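Local coordinates for bifunctional protein PutA (Bdellovibrio bacteriovorus, PDB 5UR2), which probably oxidises proline to glutamate in two steps, pairing a flavin-dependent proline dehydrogenase with an NAD-dependent glutamate semialdehyde dehydrogenase, at residues 181-186 with 190-195; 125-130 with 166-171. All coordinates share one frame; numbering follows the deposited sequence.

Interaction 1. Residues 181-186 with 190-195; sequences QIDRDH and LPKVNV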
loop_
_atom_site.group_PDB
_atom_site.type_symbol
_atom_site.label_atom_id
_atom_site.label_comp_id
_atom_site.label_asym_id
_atom_site.label_seq_id
_atom_site.Cartn_x
_atom_site.Cartn_y
_atom_site.Cartn_z
ATOM N N GLN B 181 -52.928 49.372 -1.625
ATOM C CA GLN B 181 -52.649 47.939 -1.639
ATOM C C GLN B 181 -51.256 47.639 -1.087
ATOM O O GLN B 181 -51.047 46.584 -0.475
ATOM C CB GLN B 181 -52.805 47.372 -3.057
ATOM C CG GLN B 181 -52.594 45.855 -3.130
ATOM C CD GLN B 181 -52.968 45.233 -4.470
ATOM O OE1 GLN B 181 -53.521 45.898 -5.350
ATOM N NE2 GLN B 181 -52.604 43.957 -4.651
ATOM N N ILE B 182 -50.304 48.558 -1.253
ATOM C CA ILE B 182 -48.941 48.343 -0.783
ATOM C C ILE B 182 -48.551 49.257 0.372
ATOM O O ILE B 182 -47.614 48.920 1.109
ATOM C CB ILE B 182 -47.923 48.500 -1.929
ATOM C CG1 ILE B 182 -47.965 49.932 -2.470
ATOM C CG2 ILE B 182 -48.195 47.474 -3.019
ATOM C CD1 ILE B 182 -46.994 50.213 -3.620
ATOM N N ASP B 183 -49.241 50.382 0.571
ATOM C CA ASP B 183 -48.832 51.372 1.559
ATOM C C ASP B 183 -49.657 51.306 2.836
ATOM O O ASP B 183 -49.476 52.152 3.716
ATOM C CB ASP B 183 -48.927 52.794 0.974
ATOM C CG ASP B 183 -47.987 53.018 -0.211
ATOM O OD1 ASP B 183 -47.002 52.273 -0.351
ATOM O OD2 ASP B 183 -48.231 53.956 -1.000
ATOM N N ARG B 184 -50.572 50.342 2.948
ATOM C CA ARG B 184 -51.426 50.187 4.119
ATOM C C ARG B 184 -51.651 48.704 4.380
ATOM O O ARG B 184 -51.761 47.917 3.440
ATOM C CB ARG B 184 -52.799 50.857 3.909
ATOM C CG ARG B 184 -52.759 52.296 3.433
ATOM C CD ARG B 184 -54.147 52.924 3.465
ATOM N NE ARG B 184 -54.685 52.951 4.822
ATOM C CZ ARG B 184 -54.427 53.910 5.707
ATOM N NH1 ARG B 184 -53.637 54.922 5.373
ATOM N NH2 ARG B 184 -54.950 53.851 6.926
ATOM N N ASP B 185 -51.782 48.336 5.660
ATOM C CA ASP B 185 -52.285 47.020 6.037
ATOM C C ASP B 185 -53.645 47.197 6.723
ATOM O O ASP B 185 -54.333 48.213 6.519
ATOM C CB ASP B 185 -51.253 46.269 6.900
ATOM C CG ASP B 185 -51.047 46.884 8.283
ATOM O OD1 ASP B 185 -51.635 47.944 8.591
ATOM O OD2 ASP B 185 -50.270 46.292 9.074
ATOM N N HIS B 186 -54.038 46.209 7.528
ATOM C CA HIS B 186 -55.328 46.277 8.196
ATOM C C HIS B 186 -55.336 47.199 9.410
ATOM O O HIS B 186 -56.417 47.529 9.901
ATOM C CB HIS B 186 -55.773 44.874 8.614
ATOM C CG HIS B 186 -54.910 44.249 9.666
ATOM N ND1 HIS B 186 -53.533 44.222 9.584
ATOM C CD2 HIS B 186 -55.228 43.614 10.819
ATOM C CE1 HIS B 186 -53.041 43.602 10.641
ATOM N NE2 HIS B 186 -54.049 43.222 11.406
ATOM N N LEU B 190 -48.286 51.961 6.349
ATOM C CA LEU B 190 -47.027 51.229 6.342
ATOM C C LEU B 190 -45.916 52.099 5.771
ATOM O O LEU B 190 -46.171 52.988 4.948
ATOM C CB LEU B 190 -47.122 49.948 5.506
ATOM C CG LEU B 190 -48.136 48.892 5.934
ATOM C CD1 LEU B 190 -48.168 47.748 4.932
ATOM C CD2 LEU B 190 -47.788 48.394 7.318
ATOM N N PRO B 191 -44.668 51.845 6.153
ATOM C CA PRO B 191 -43.565 52.567 5.518
ATOM C C PRO B 191 -43.570 52.317 4.019
ATOM O O PRO B 191 -43.808 51.197 3.563
ATOM C CB PRO B 191 -42.323 51.982 6.197
ATOM C CG PRO B 191 -42.836 51.444 7.507
ATOM C CD PRO B 191 -44.212 50.967 7.242
ATOM N N LYS B 192 -43.348 53.385 3.250
ATOM C CA LYS B 192 -43.184 53.245 1.809
ATOM C C LYS B 192 -41.773 52.820 1.418
ATOM O O LYS B 192 -41.564 52.405 0.271
ATOM C CB LYS B 192 -43.515 54.557 1.106
ATOM C CG LYS B 192 -44.965 54.939 1.163
ATOM C CD LYS B 192 -45.166 56.278 0.483
ATOM C CE LYS B 192 -46.537 56.833 0.777
ATOM N NZ LYS B 192 -46.483 57.463 2.123
ATOM N N VAL B 193 -40.810 52.911 2.338
ATOM C CA VAL B 193 -39.414 52.594 2.069
ATOM C C VAL B 193 -38.976 51.513 3.044
ATOM O O VAL B 193 -39.245 51.606 4.245
ATOM C CB VAL B 193 -38.513 53.837 2.191
ATOM C CG1 VAL B 193 -37.038 53.438 2.065
ATOM C CG2 VAL B 193 -38.888 54.859 1.144
ATOM N N ASN B 194 -38.305 50.492 2.520
ATOM C CA ASN B 194 -37.974 49.280 3.259
ATOM C C ASN B 194 -36.577 48.868 2.822
ATOM O O ASN B 194 -36.339 48.697 1.624
ATOM C CB ASN B 194 -39.022 48.192 2.963
ATOM C CG ASN B 194 -38.864 46.934 3.824
ATOM O OD1 ASN B 194 -37.783 46.343 3.904
ATOM N ND2 ASN B 194 -39.968 46.495 4.434
ATOM N N VAL B 195 -35.644 48.741 3.766
ATOM C CA VAL B 195 -34.289 48.336 3.414
ATOM C C VAL B 195 -33.923 47.089 4.212
ATOM O O VAL B 195 -34.391 46.877 5.337
ATOM C CB VAL B 195 -33.231 49.455 3.620
ATOM C CG1 VAL B 195 -33.676 50.751 2.953
ATOM C CG2 VAL B 195 -32.878 49.657 5.095
#
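Leu190 meets the turn after helix 180-183 through its backbone N and through its side chain. The N donates to Asp183 O at 2.9 Å in a fairly straight bond (N-H...O 161°), although the donor stands well above the carbonyl plane. The side chain meanwhile spreads over the backbone beyond. Leu190 CD1 rests 3.7 Å from Arg184 C, and the other branch, CD2, lies 3.7 Å from Asp185 CG, the leucine crossing the aspartate nearly at a right angle. Asp185 reaches this place with CG wedged between its own N and carbonyl carbon (chi1 68°). From there OD1 accepts the N-H groups of Glu187 and Gly188 inside the connecting loop, while OD2 forms a salt bridge with Arg349. Further along, the aliphatic part of Lys192 crosses Asp183, CG lying 3.7 Å from Asp183 OD1. The lysine then bends at its last torsion, and NZ remains 5.0 Å from Asp183 OD2, which is engaged instead by Arg134 in a salt bridge and by Val179 N. The contact closes a short loop that leads from the end of helix 180-183 into barrel strand 194-197. Chemically, one backbone bond makes the closure and the leucine branches pack against the Arg184-Asp185 peptide and the Asp185 side chain; the acids are directed mainly to partners outside the two segments, and Lys192 probably adds only a weak, longer-range electrostatic attraction.

Interaction 2. Residues 125-130 with 166-171; sequences EALPVL and VTWLAK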
loop_
_atom_site.group_PDB
_atom_site.type_symbol
_atom_site.label_atom_id
_atom_site.label_comp_id
_atom_site.label_asym_id
_atom_site.label_seq_id
_atom_site.Cartn_x
_atom_site.Cartn_y
_atom_site.Cartn_z
ATOM N N GLU B 125 -29.724 54.535 -10.022
ATOM C CA GLU B 125 -30.182 53.754 -11.163
ATOM C C GLU B 125 -31.414 52.924 -10.805
ATOM O O GLU B 125 -32.308 52.756 -11.647
ATOM C CB GLU B 125 -29.045 52.866 -11.687
ATOM N N ALA B 126 -31.510 52.457 -9.547
ATOM C CA ALA B 126 -32.602 51.568 -9.136
ATOM C C ALA B 126 -33.919 52.305 -8.923
ATOM O O ALA B 126 -34.991 51.699 -9.056
ATOM C CB ALA B 126 -32.234 50.824 -7.850
ATOM N N LEU B 127 -33.857 53.586 -8.572
ATOM C CA LEU B 127 -35.052 54.337 -8.192
ATOM C C LEU B 127 -36.191 54.252 -9.203
ATOM O O LEU B 127 -37.323 53.951 -8.792
ATOM C CB LEU B 127 -34.662 55.792 -7.913
ATOM C CG LEU B 127 -35.871 56.633 -7.500
ATOM C CD1 LEU B 127 -36.504 56.113 -6.199
ATOM C CD2 LEU B 127 -35.488 58.103 -7.392
ATOM N N PRO B 128 -35.990 54.502 -10.500
ATOM C CA PRO B 128 -37.129 54.380 -11.425
ATOM C C PRO B 128 -37.703 52.976 -11.490
ATOM O O PRO B 128 -38.911 52.820 -11.696
ATOM C CB PRO B 128 -36.538 54.815 -12.776
ATOM C CG PRO B 128 -35.066 54.595 -12.639
ATOM C CD PRO B 128 -34.757 54.899 -11.201
ATOM N N VAL B 129 -36.881 51.946 -11.285
ATOM C CA VAL B 129 -37.401 50.584 -11.268
ATOM C C VAL B 129 -38.338 50.384 -10.083
ATOM O O VAL B 129 -39.397 49.761 -10.215
ATOM C CB VAL B 129 -36.234 49.579 -11.267
ATOM C CG1 VAL B 129 -36.738 48.155 -11.093
ATOM C CG2 VAL B 129 -35.459 49.704 -12.555
ATOM N N LEU B 130 -37.962 50.910 -8.911
ATOM C CA LEU B 130 -38.806 50.817 -7.725
ATOM C C LEU B 130 -40.128 51.547 -7.925
ATOM O O LEU B 130 -41.185 51.071 -7.488
ATOM C CB LEU B 130 -38.074 51.405 -6.518
ATOM C CG LEU B 130 -36.687 50.878 -6.154
ATOM C CD1 LEU B 130 -36.214 51.570 -4.882
ATOM C CD2 LEU B 130 -36.676 49.366 -5.996
ATOM N N VAL B 166 -30.757 55.113 3.212
ATOM C CA VAL B 166 -31.975 55.353 3.985
ATOM C C VAL B 166 -32.377 56.824 3.916
ATOM O O VAL B 166 -33.548 57.153 3.703
ATOM C CB VAL B 166 -31.792 54.885 5.438
ATOM C CG1 VAL B 166 -32.940 55.382 6.301
ATOM C CG2 VAL B 166 -31.697 53.379 5.482
ATOM N N THR B 167 -31.412 57.733 4.093
ATOM C CA THR B 167 -31.733 59.159 4.063
ATOM C C THR B 167 -32.265 59.558 2.693
ATOM O O THR B 167 -33.295 60.232 2.578
ATOM C CB THR B 167 -30.500 59.989 4.443
ATOM O OG1 THR B 167 -30.095 59.667 5.780
ATOM C CG2 THR B 167 -30.807 61.497 4.372
ATOM N N TRP B 168 -31.586 59.116 1.638
ATOM C CA TRP B 168 -31.926 59.536 0.283
ATOM C C TRP B 168 -33.247 58.928 -0.205
ATOM O O TRP B 168 -34.038 59.611 -0.865
ATOM C CB TRP B 168 -30.759 59.177 -0.634
ATOM C CG TRP B 168 -31.031 59.327 -2.059
ATOM C CD1 TRP B 168 -30.895 60.458 -2.803
ATOM C CD2 TRP B 168 -31.464 58.301 -2.951
ATOM N NE1 TRP B 168 -31.225 60.202 -4.108
ATOM C CE2 TRP B 168 -31.580 58.883 -4.228
ATOM C CE3 TRP B 168 -31.762 56.941 -2.795
ATOM C CZ2 TRP B 168 -31.989 58.158 -5.350
ATOM C CZ3 TRP B 168 -32.173 56.220 -3.905
ATOM C CH2 TRP B 168 -32.284 56.831 -5.169
ATOM N N LEU B 169 -33.501 57.642 0.085
ATOM C CA LEU B 169 -34.763 57.028 -0.339
ATOM C C LEU B 169 -35.954 57.585 0.438
ATOM O O LEU B 169 -37.022 57.826 -0.142
ATOM C CB LEU B 169 -34.705 55.509 -0.203
ATOM C CG LEU B 169 -34.746 54.728 -1.510
ATOM C CD1 LEU B 169 -34.852 53.228 -1.249
ATOM C CD2 LEU B 169 -35.916 55.212 -2.352
ATOM N N ALA B 170 -35.804 57.771 1.752
ATOM C CA ALA B 170 -36.877 58.407 2.513
ATOM C C ALA B 170 -37.184 59.796 1.958
ATOM O O ALA B 170 -38.357 60.169 1.805
ATOM C CB ALA B 170 -36.509 58.491 3.997
ATOM N N LYS B 171 -36.139 60.550 1.599
ATOM C CA LYS B 171 -36.329 61.896 1.069
ATOM C C LYS B 171 -37.109 61.872 -0.242
ATOM O O LYS B 171 -38.046 62.652 -0.429
ATOM C CB LYS B 171 -34.976 62.586 0.885
ATOM C CG LYS B 171 -35.070 64.018 0.315
ATOM C CD LYS B 171 -35.948 64.940 1.171
ATOM C CE LYS B 171 -35.390 65.129 2.582
ATOM N NZ LYS B 171 -36.337 65.893 3.456
#
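Leu127, on one helix, faces Trp168 and Leu169 on another, both helices lying on the outside of the proline dehydrogenase (beta/alpha)8 barrel. Helix 123-135 immediately precedes the first barrel strand, 138-144, and helix 152-173 follows it, supplying the long helix of the beta-alpha-beta crossover to strand 194-197. The two segments run in broadly similar directions, crossing at -40°, with axes 12.1 Å apart, so long side chains must bridge the distance. Leu127 does so with CG anti to its N (chi1 -180°), which carries CG toward helix 152-173; the branch at CG then sends its two methyls to different partners. CD2 sits 4.1 Å from Trp168 CZ2, whereas CD1 meets Leu169 CD2 at 4.0 Å, the two leucines sliding past one another in opposite directions. The indole of Trp168 reaches over to helix 123-135 with its six-membered ring foremost. There CH2 comes within 3.8 Å of Leu127 CB, and the ring leans further against Pro123 and Asp124. Leu169 has a less regular first torsion, -113°, far from a staggered setting; its methyls are held between Leu127, Leu130 and the strand residues Phe140 and Val142. The contact is wholly apolar and modest in extent, yet it joins the helix before the barrel to the helix that follows the first barrel strand. Helix 123-135 is kinked around Pro128, but the turn bringing Leu130 inward is hydrogen-bonded, Leu130 N to Ala126 O at 3.1 Å; from it Leu130 CD1 approaches Leu169 CD1 to 4.2 Å.

In the fold
Both contacts belong to the proline dehydrogenase barrel and lie in series along the chain: interaction 2 closes within helix 152-173, and interaction 1 opens soon afterwards at helix 180-183. Their centres are about 15 Å apart. Residues leading into and starting strand 194-197 touch helix 152-173, Val193 CG2 packing 3.7 Å from Leu169 O and Val195 CG2 lying 3.9 Å from Val166 CG2. Both involve the crossover from strand 138-144 to strand 194-197, interaction 2 packing its long helix against helix 123-135 and interaction 1 shaping the return into the second strand. The modified flavin lies about 14 Å from the Ile182 side chain and about 12 Å from that of Leu130, and both contacts sit on the barrel's periphery, away from the predicted catalytic residues.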